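Mandelate racemase/muconate lactonizing enzyme family protein (Bradyrhizobium sp. ORS 278, PDB 3TOY) belongs to the mandelate racemase/muconate lactonizing enzyme family of the enolase superfamily, pairing an N-terminal capping domain with a barrel domain, its own function being unassigned. Local coordinates at residues A142-V146 with V147-G151; L45-F49 with G50-S54. One frame throughout, in Å; residues are numbered along the deposited sequence. Where two conformers were deposited one is given.

Contact 1 of 2, residues A142-V146 with V147-G151; sequences AGKPV and VELLG. With P4C (O-acetaldehydyl-hexaethylene glycol), chain H.
Val146 and Leu150, one helical turn apart, lie side by side and point the same way, with CG1 of Val146 3.7 Å from CD1 of Leu150. The same turn is closed by Leu150 N, which donates to Val146 O at 3.0 Å. The other methyl of Leu150, CD2, faces the bound O-acetaldehydyl-hexaethylene glycol, 3.9 Å from its C9. On another side of the turn the Pro145 ring and the Glu148 chain cross obliquely, and Pro145 CG comes 3.6 Å from the carboxylate carbon CD of Glu148. Extended beyond CG (chi2 172°), Glu148 lays its carboxylate alongside CG and CD of Pro145. Lys144 crosses Glu148 at about a right angle, but its NZ stays 5.7 Å from Glu148 OE1, too far for a salt bridge. Leu149 turns back to the preceding helix, where its CD2 lies 4.0 Å from Ala142 CB. Pro145 is the N-cap; its O receives weak bonds from the backbone N atoms of Glu148 and Leu149. Helix 122-142 ends at Gly143 in a Schellman motif, and the one-turn helix 146-149 ends at Gly151 in another, a tight link between two helices beside a ligand pocket.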
ATOM      1  N   ALA A 142     -34.787  32.162 -19.111  1.00 41.90           N
ATOM      2  CA  ALA A 142     -35.884  31.264 -18.745  1.00 38.07           C
ATOM      3  C   ALA A 142     -36.820  31.878 -17.707  1.00 33.55           C
ATOM      4  O   ALA A 142     -37.876  31.334 -17.428  1.00 41.05           O
ATOM      5  CB  ALA A 142     -35.327  29.919 -18.221  1.00 40.72           C
ATOM      6  N   GLY A 143     -36.419  32.986 -17.107  1.00 34.97           N
ATOM      7  CA  GLY A 143     -37.184  33.577 -16.009  1.00 37.46           C
ATOM      8  C   GLY A 143     -37.193  32.698 -14.767  1.00 45.57           C
ATOM      9  O   GLY A 143     -38.181  32.661 -14.022  1.00 39.73           O
ATOM     10  N   LYS A 144     -36.080  32.002 -14.535  1.00 39.64           N
ATOM     11  CA  LYS A 144     -35.971  31.072 -13.411  1.00 38.87           C
ATOM     12  C   LYS A 144     -34.638  31.264 -12.728  1.00 36.11           C
ATOM     13  O   LYS A 144     -33.680  31.695 -13.355  1.00 30.67           O
ATOM     14  CB  LYS A 144     -36.064  29.635 -13.893  1.00 37.81           C
ATOM     15  CG  LYS A 144     -37.451  29.216 -14.290  1.00 40.77           C
ATOM     16  CD  LYS A 144     -37.396  27.979 -15.169  1.00 41.59           C
ATOM     17  CE  LYS A 144     -38.781  27.377 -15.318  1.00 49.78           C
ATOM     18  NZ  LYS A 144     -38.743  26.274 -16.298  1.00 56.32           N
ATOM     19  N   PRO A 145     -34.587  30.966 -11.426  1.00 32.89           N
ATOM     20  CA  PRO A 145     -33.297  30.944 -10.739  1.00 31.50           C
ATOM     21  C   PRO A 145     -32.424  29.814 -11.312  1.00 30.86           C
ATOM     22  O   PRO A 145     -32.937  28.768 -11.726  1.00 32.03           O
ATOM     23  CB  PRO A 145     -33.670  30.643  -9.281  1.00 34.40           C
ATOM     24  CG  PRO A 145     -35.030  30.019  -9.325  1.00 36.03           C
ATOM     25  CD  PRO A 145     -35.714  30.649 -10.535  1.00 36.77           C
ATOM     26  N   VAL A 146     -31.116  30.010 -11.326  1.00 30.70           N
ATOM     27  CA  VAL A 146     -30.226  28.941 -11.816  1.00 30.62           C
ATOM     28  C   VAL A 146     -30.498  27.610 -11.106  1.00 25.52           C
ATOM     29  O   VAL A 146     -30.481  26.558 -11.747  1.00 28.75           O
ATOM     30  CB  VAL A 146     -28.741  29.315 -11.680  1.00 30.13           C
ATOM     31  CG1 VAL A 146     -27.829  28.091 -11.984  1.00 25.80           C
ATOM     32  CG2 VAL A 146     -28.403  30.492 -12.608  1.00 31.38           C
ATOM     33  N   VAL A 147     -30.743  27.639  -9.796  1.00 26.71           N
ATOM     34  CA  VAL A 147     -30.974  26.374  -9.064  1.00 29.53           C
ATOM     35  C   VAL A 147     -32.087  25.526  -9.686  1.00 31.67           C
ATOM     36  O   VAL A 147     -31.962  24.314  -9.788  1.00 28.56           O
ATOM     37  CB  VAL A 147     -31.202  26.593  -7.540  1.00 28.67           C
ATOM     38  CG1 VAL A 147     -32.458  27.420  -7.293  1.00 29.15           C
ATOM     39  CG2 VAL A 147     -31.283  25.233  -6.768  1.00 24.01           C
ATOM     40  N   GLU A 148     -33.185  26.150 -10.133  1.00 28.24           N
ATOM     41  CA  GLU A 148     -34.226  25.378 -10.841  1.00 26.21           C
ATOM     42  C   GLU A 148     -33.776  24.846 -12.196  1.00 23.96           C
ATOM     43  O   GLU A 148     -34.187  23.750 -12.599  1.00 30.45           O
ATOM     44  CB  GLU A 148     -35.516  26.211 -10.997  1.00 28.70           C
ATOM     45  CG  GLU A 148     -36.194  26.407  -9.653  1.00 32.32           C
ATOM     46  CD  GLU A 148     -37.370  27.373  -9.713  1.00 50.66           C
ATOM     47  OE1 GLU A 148     -37.777  27.764 -10.839  1.00 38.64           O
ATOM     48  OE2 GLU A 148     -37.879  27.728  -8.627  1.00 41.37           O
ATOM     49  N   LEU A 149     -32.924  25.586 -12.899  1.00 27.39           N
ATOM     50  CA  LEU A 149     -32.400  25.079 -14.155  1.00 29.00           C
ATOM     51  C   LEU A 149     -31.623  23.780 -13.901  1.00 32.15           C
ATOM     52  O   LEU A 149     -31.645  22.864 -14.721  1.00 29.84           O
ATOM     53  CB  LEU A 149     -31.460  26.093 -14.795  1.00 31.28           C
ATOM     54  CG  LEU A 149     -32.049  27.409 -15.300  1.00 43.70           C
ATOM     55  CD1 LEU A 149     -31.003  28.087 -16.145  1.00 45.47           C
ATOM     56  CD2 LEU A 149     -33.317  27.148 -16.100  1.00 42.71           C
ATOM     57  N   LEU A 150     -30.961  23.722 -12.745  1.00 29.39           N
ATOM     58  CA  LEU A 150     -30.109  22.584 -12.377  1.00 28.31           C
ATOM     59  C   LEU A 150     -30.882  21.386 -11.803  1.00 34.27           C
ATOM     60  O   LEU A 150     -30.275  20.385 -11.376  1.00 33.30           O
ATOM     61  CB  LEU A 150     -29.035  23.058 -11.392  1.00 25.21           C
ATOM     62  CG  LEU A 150     -28.119  24.161 -11.936  1.00 28.91           C
ATOM     63  CD1 LEU A 150     -27.149  24.669 -10.856  1.00 28.30           C
ATOM     64  CD2 LEU A 150     -27.382  23.704 -13.208  1.00 26.89           C
ATOM     65  N   GLY A 151     -32.212  21.473 -11.801  1.00 29.88           N
ATOM     66  CA  GLY A 151     -33.060  20.345 -11.390  1.00 25.87           C
ATOM     67  C   GLY A 151     -33.325  20.336  -9.900  1.00 25.23           C
ATOM     68  O   GLY A 151     -33.866  19.362  -9.372  1.00 28.40           O
TER
HETATM   69  O1  P4C H 364     -23.459  16.138 -10.101  1.00 56.69           O
HETATM   70  C2  P4C H 364     -23.924  17.453  -9.760  1.00 51.92           C
HETATM   71  C3  P4C H 364     -25.446  17.490  -9.654  1.00 53.42           C
HETATM   72  O4  P4C H 364     -26.031  17.791 -10.926  1.00 54.66           O
HETATM   73  C5  P4C H 364     -27.220  18.591 -10.800  1.00 57.00           C
HETATM   74  C6  P4C H 364     -27.926  18.781 -12.142  1.00 44.51           C
HETATM   75  O7  P4C H 364     -27.217  19.717 -12.952  1.00 57.08           O
HETATM   76  C8  P4C H 364     -27.499  19.658 -14.354  1.00 43.06           C
HETATM   77  C9  P4C H 364     -26.410  20.439 -15.089  1.00 45.45           C
HETATM   78  O10 P4C H 364     -25.571  19.537 -15.820  1.00 58.09           O
HETATM   79  C11 P4C H 364     -24.292  20.083 -16.143  1.00 53.54           C
HETATM   80  C12 P4C H 364     -23.389  18.968 -16.668  1.00 59.08           C
HETATM   81  O13 P4C H 364     -22.911  18.142 -15.599  1.00 49.44           O
HETATM   82  C14 P4C H 364     -21.841  17.291 -16.028  1.00 49.63           C
HETATM   83  C15 P4C H 364     -21.537  16.258 -14.945  1.00 58.50           C
HETATM   84  O16 P4C H 364     -20.592  16.791 -14.014  1.00 50.93           O

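Contact 2 of 2, residues L45-F49 with G50-S54; sequences LRNAF and GVIDS
The tip of the β hairpin formed by strands 29-47 and 50-64, in the antiparallel sheet of the N-terminal domain, is held by main-chain bonds and by the side chains of Arg46 and Asn47. Leu45 and Ile52 form an antiparallel hydrogen-bonded pair: Leu45 N donates to Ile52 O at 2.9 Å, and Ile52 N returns a bond to Leu45 O at 3.0 Å. Their side chains share one face of the sheet, with Leu45 CB 4.5 Å from Ile52 CB. Arg46 and Val51, the next pair, are non-hydrogen-bonded and occupy the other face, where their side chains cross at about a right angle and Arg46 CD rests 3.6 Å from Val51 CG2. This methyl lies at the edge of the guanidinium, near its plane. A bend at chi2 (73°) folds the arginine back over the turn, and in this conformer, one of two modelled, its NH1 makes at most a weak bond to Gly50 O. The same oxygen takes a straighter bond from Asn47 N, at 2.8 Å. Asn47 also packs against Leu116 of a neighbouring subunit, while Phe49 meets Arg115 of that subunit. Gly50 takes a positive phi of 159° where the chain leaves the turn. The turn itself is braced by an Asx turn: with CG of Asn47 set between its backbone N and carbonyl carbon (chi1 64°), Asn47 OD1 accepts Phe49 N at 2.7 Å in the plane of the side-chain carbonyl.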
ATOM      1  N   LEU A  45     -11.287  42.616   8.127  1.00 56.37           N
ATOM      2  CA  LEU A  45     -11.087  41.187   8.357  1.00 50.11           C
ATOM      3  C   LEU A  45      -9.597  40.864   8.429  1.00 40.26           C
ATOM      4  O   LEU A  45      -8.925  40.713   7.413  1.00 41.53           O
ATOM      5  CB  LEU A  45     -11.760  40.390   7.245  1.00 54.29           C
ATOM      6  CG  LEU A  45     -13.270  40.612   7.177  1.00 57.52           C
ATOM      7  CD1 LEU A  45     -13.761  40.664   5.735  1.00 65.22           C
ATOM      8  CD2 LEU A  45     -13.991  39.534   7.963  1.00 62.11           C
ATOM      9  N   ARG A  46      -9.076  40.783   9.641  1.00 38.06           N
ATOM     10  CA  ARG A  46      -7.669  40.482   9.822  0.50 39.06           C
ATOM     11  C   ARG A  46      -7.434  38.979   9.689  1.00 38.75           C
ATOM     12  O   ARG A  46      -8.162  38.176  10.274  1.00 33.40           O
ATOM     13  CB  ARG A  46      -7.190  40.985  11.185  0.50 41.52           C
ATOM     14  CG  ARG A  46      -5.902  40.344  11.685  0.50 46.85           C
ATOM     15  CD  ARG A  46      -4.663  40.816  10.929  0.50 50.71           C
ATOM     16  NE  ARG A  46      -3.477  40.111  11.407  0.50 51.90           N
ATOM     17  CZ  ARG A  46      -2.330  40.022  10.747  0.50 51.12           C
ATOM     18  NH1 ARG A  46      -2.199  40.603   9.563  0.50 54.56           N
ATOM     19  NH2 ARG A  46      -1.312  39.352  11.275  0.50 51.34           N
ATOM     20  N   ASN A  47      -6.420  38.612   8.912  1.00 36.38           N
ATOM     21  CA  ASN A  47      -6.022  37.198   8.785  1.00 36.97           C
ATOM     22  C   ASN A  47      -4.540  37.016   9.065  1.00 42.44           C
ATOM     23  O   ASN A  47      -3.846  37.986   9.393  1.00 40.51           O
ATOM     24  CB  ASN A  47      -6.422  36.608   7.426  1.00 34.60           C
ATOM     25  CG  ASN A  47      -5.706  37.266   6.247  1.00 40.79           C
ATOM     26  OD1 ASN A  47      -4.491  37.101   6.060  1.00 36.65           O
ATOM     27  ND2 ASN A  47      -6.474  37.973   5.402  1.00 35.30           N
ATOM     28  N   ALA A  48      -4.053  35.780   8.964  1.00 36.40           N
ATOM     29  CA  ALA A  48      -2.647  35.494   9.278  1.00 37.20           C
ATOM     30  C   ALA A  48      -1.663  36.178   8.327  1.00 32.92           C
ATOM     31  O   ALA A  48      -0.484  36.347   8.660  1.00 36.76           O
ATOM     32  CB  ALA A  48      -2.390  33.965   9.314  1.00 35.22           C
ATOM     33  N   PHE A  49      -2.123  36.546   7.135  1.00 36.02           N
ATOM     34  CA  PHE A  49      -1.214  37.133   6.131  1.00 40.02           C
ATOM     35  C   PHE A  49      -1.377  38.636   5.891  1.00 41.69           C
ATOM     36  O   PHE A  49      -0.615  39.232   5.135  1.00 44.52           O
ATOM     37  CB  PHE A  49      -1.295  36.386   4.795  1.00 39.27           C
ATOM     38  CG  PHE A  49      -0.481  35.135   4.772  1.00 36.33           C
ATOM     39  CD1 PHE A  49       0.871  35.188   4.453  1.00 35.59           C
ATOM     40  CD2 PHE A  49      -1.053  33.911   5.114  1.00 31.90           C
ATOM     41  CE1 PHE A  49       1.648  34.035   4.448  1.00 42.15           C
ATOM     42  CE2 PHE A  49      -0.284  32.752   5.116  1.00 28.32           C
ATOM     43  CZ  PHE A  49       1.070  32.811   4.780  1.00 33.97           C
ATOM     44  N   GLY A  50      -2.371  39.236   6.524  1.00 41.28           N
ATOM     45  CA  GLY A  50      -2.630  40.655   6.332  1.00 42.92           C
ATOM     46  C   GLY A  50      -4.046  40.997   6.718  1.00 49.07           C
ATOM     47  O   GLY A  50      -4.655  40.338   7.566  1.00 47.12           O
ATOM     48  N   VAL A  51      -4.579  42.034   6.094  1.00 46.86           N
ATOM     49  CA  VAL A  51      -5.913  42.486   6.432  1.00 47.39           C
ATOM     50  C   VAL A  51      -6.665  42.743   5.142  1.00 47.80           C
ATOM     51  O   VAL A  51      -6.126  43.333   4.214  1.00 47.64           O
ATOM     52  CB  VAL A  51      -5.872  43.778   7.294  1.00 48.84           C
ATOM     53  CG1 VAL A  51      -7.279  44.246   7.621  1.00 52.16           C
ATOM     54  CG2 VAL A  51      -5.091  43.539   8.578  1.00 44.71           C
ATOM     55  N   ILE A  52      -7.895  42.254   5.070  1.00 45.33           N
ATOM     56  CA  ILE A  52      -8.787  42.618   3.983  1.00 50.60           C
ATOM     57  C   ILE A  52      -9.724  43.664   4.582  1.00 50.25           C
ATOM     58  O   ILE A  52     -10.520  43.357   5.471  1.00 51.89           O
ATOM     59  CB  ILE A  52      -9.572  41.391   3.448  1.00 49.15           C
ATOM     60  CG1 ILE A  52      -8.626  40.420   2.726  1.00 54.16           C
ATOM     61  CG2 ILE A  52     -10.689  41.817   2.511  1.00 47.00           C
ATOM     62  CD1 ILE A  52      -9.263  39.080   2.383  1.00 51.99           C
ATOM     63  N   ASP A  53      -9.596  44.907   4.137  1.00 49.09           N
ATOM     64  CA  ASP A  53     -10.385  45.997   4.720  1.00 53.73           C
ATOM     65  C   ASP A  53     -11.310  46.670   3.706  1.00 54.87           C
ATOM     66  O   ASP A  53     -11.905  47.710   3.988  1.00 52.33           O
ATOM     67  CB  ASP A  53      -9.459  47.033   5.344  1.00 51.63           C
ATOM     68  CG  ASP A  53      -8.390  47.490   4.388  1.00 60.22           C
ATOM     69  OD1 ASP A  53      -8.599  47.379   3.160  1.00 65.20           O
ATOM     70  OD2 ASP A  53      -7.336  47.957   4.860  1.00 74.87           O
ATOM     71  N   SER A  54     -11.425  46.070   2.527  1.00 49.42           N
ATOM     72  CA  SER A  54     -12.302  46.569   1.482  1.00 48.65           C
ATOM     73  C   SER A  54     -12.621  45.402   0.568  1.00 49.60           C
ATOM     74  O   SER A  54     -12.086  44.300   0.750  1.00 48.76           O
ATOM     75  CB  SER A  54     -11.605  47.664   0.685  1.00 49.85           C
ATOM     76  OG  SER A  54     -10.478  47.127   0.018  1.00 57.64           O
TER

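In the fold
Contacts 1 and 2 both belong to the N-terminal domain, yet they sit on opposite sides of the chain's centre, about 35 Å apart between centres and about 25 Å between nearest atoms. They do not touch. Contact 2, a hairpin tip, comes first along the chain; its Asn47 side chain is about 8 Å from a bound calcium ion, and the side chain of Ile52 is about 4 Å from an acetate ion that probably came from the crystallisation liquor. Contact 1 instead supplies Leu150 to a pocket for O-acetaldehydyl-hexaethylene glycol completed by Leu305, Asn306, Ala308 and Val333. Each also meets another copy of the protein: residues 147-151 the second subunit, residues 45-49 the third.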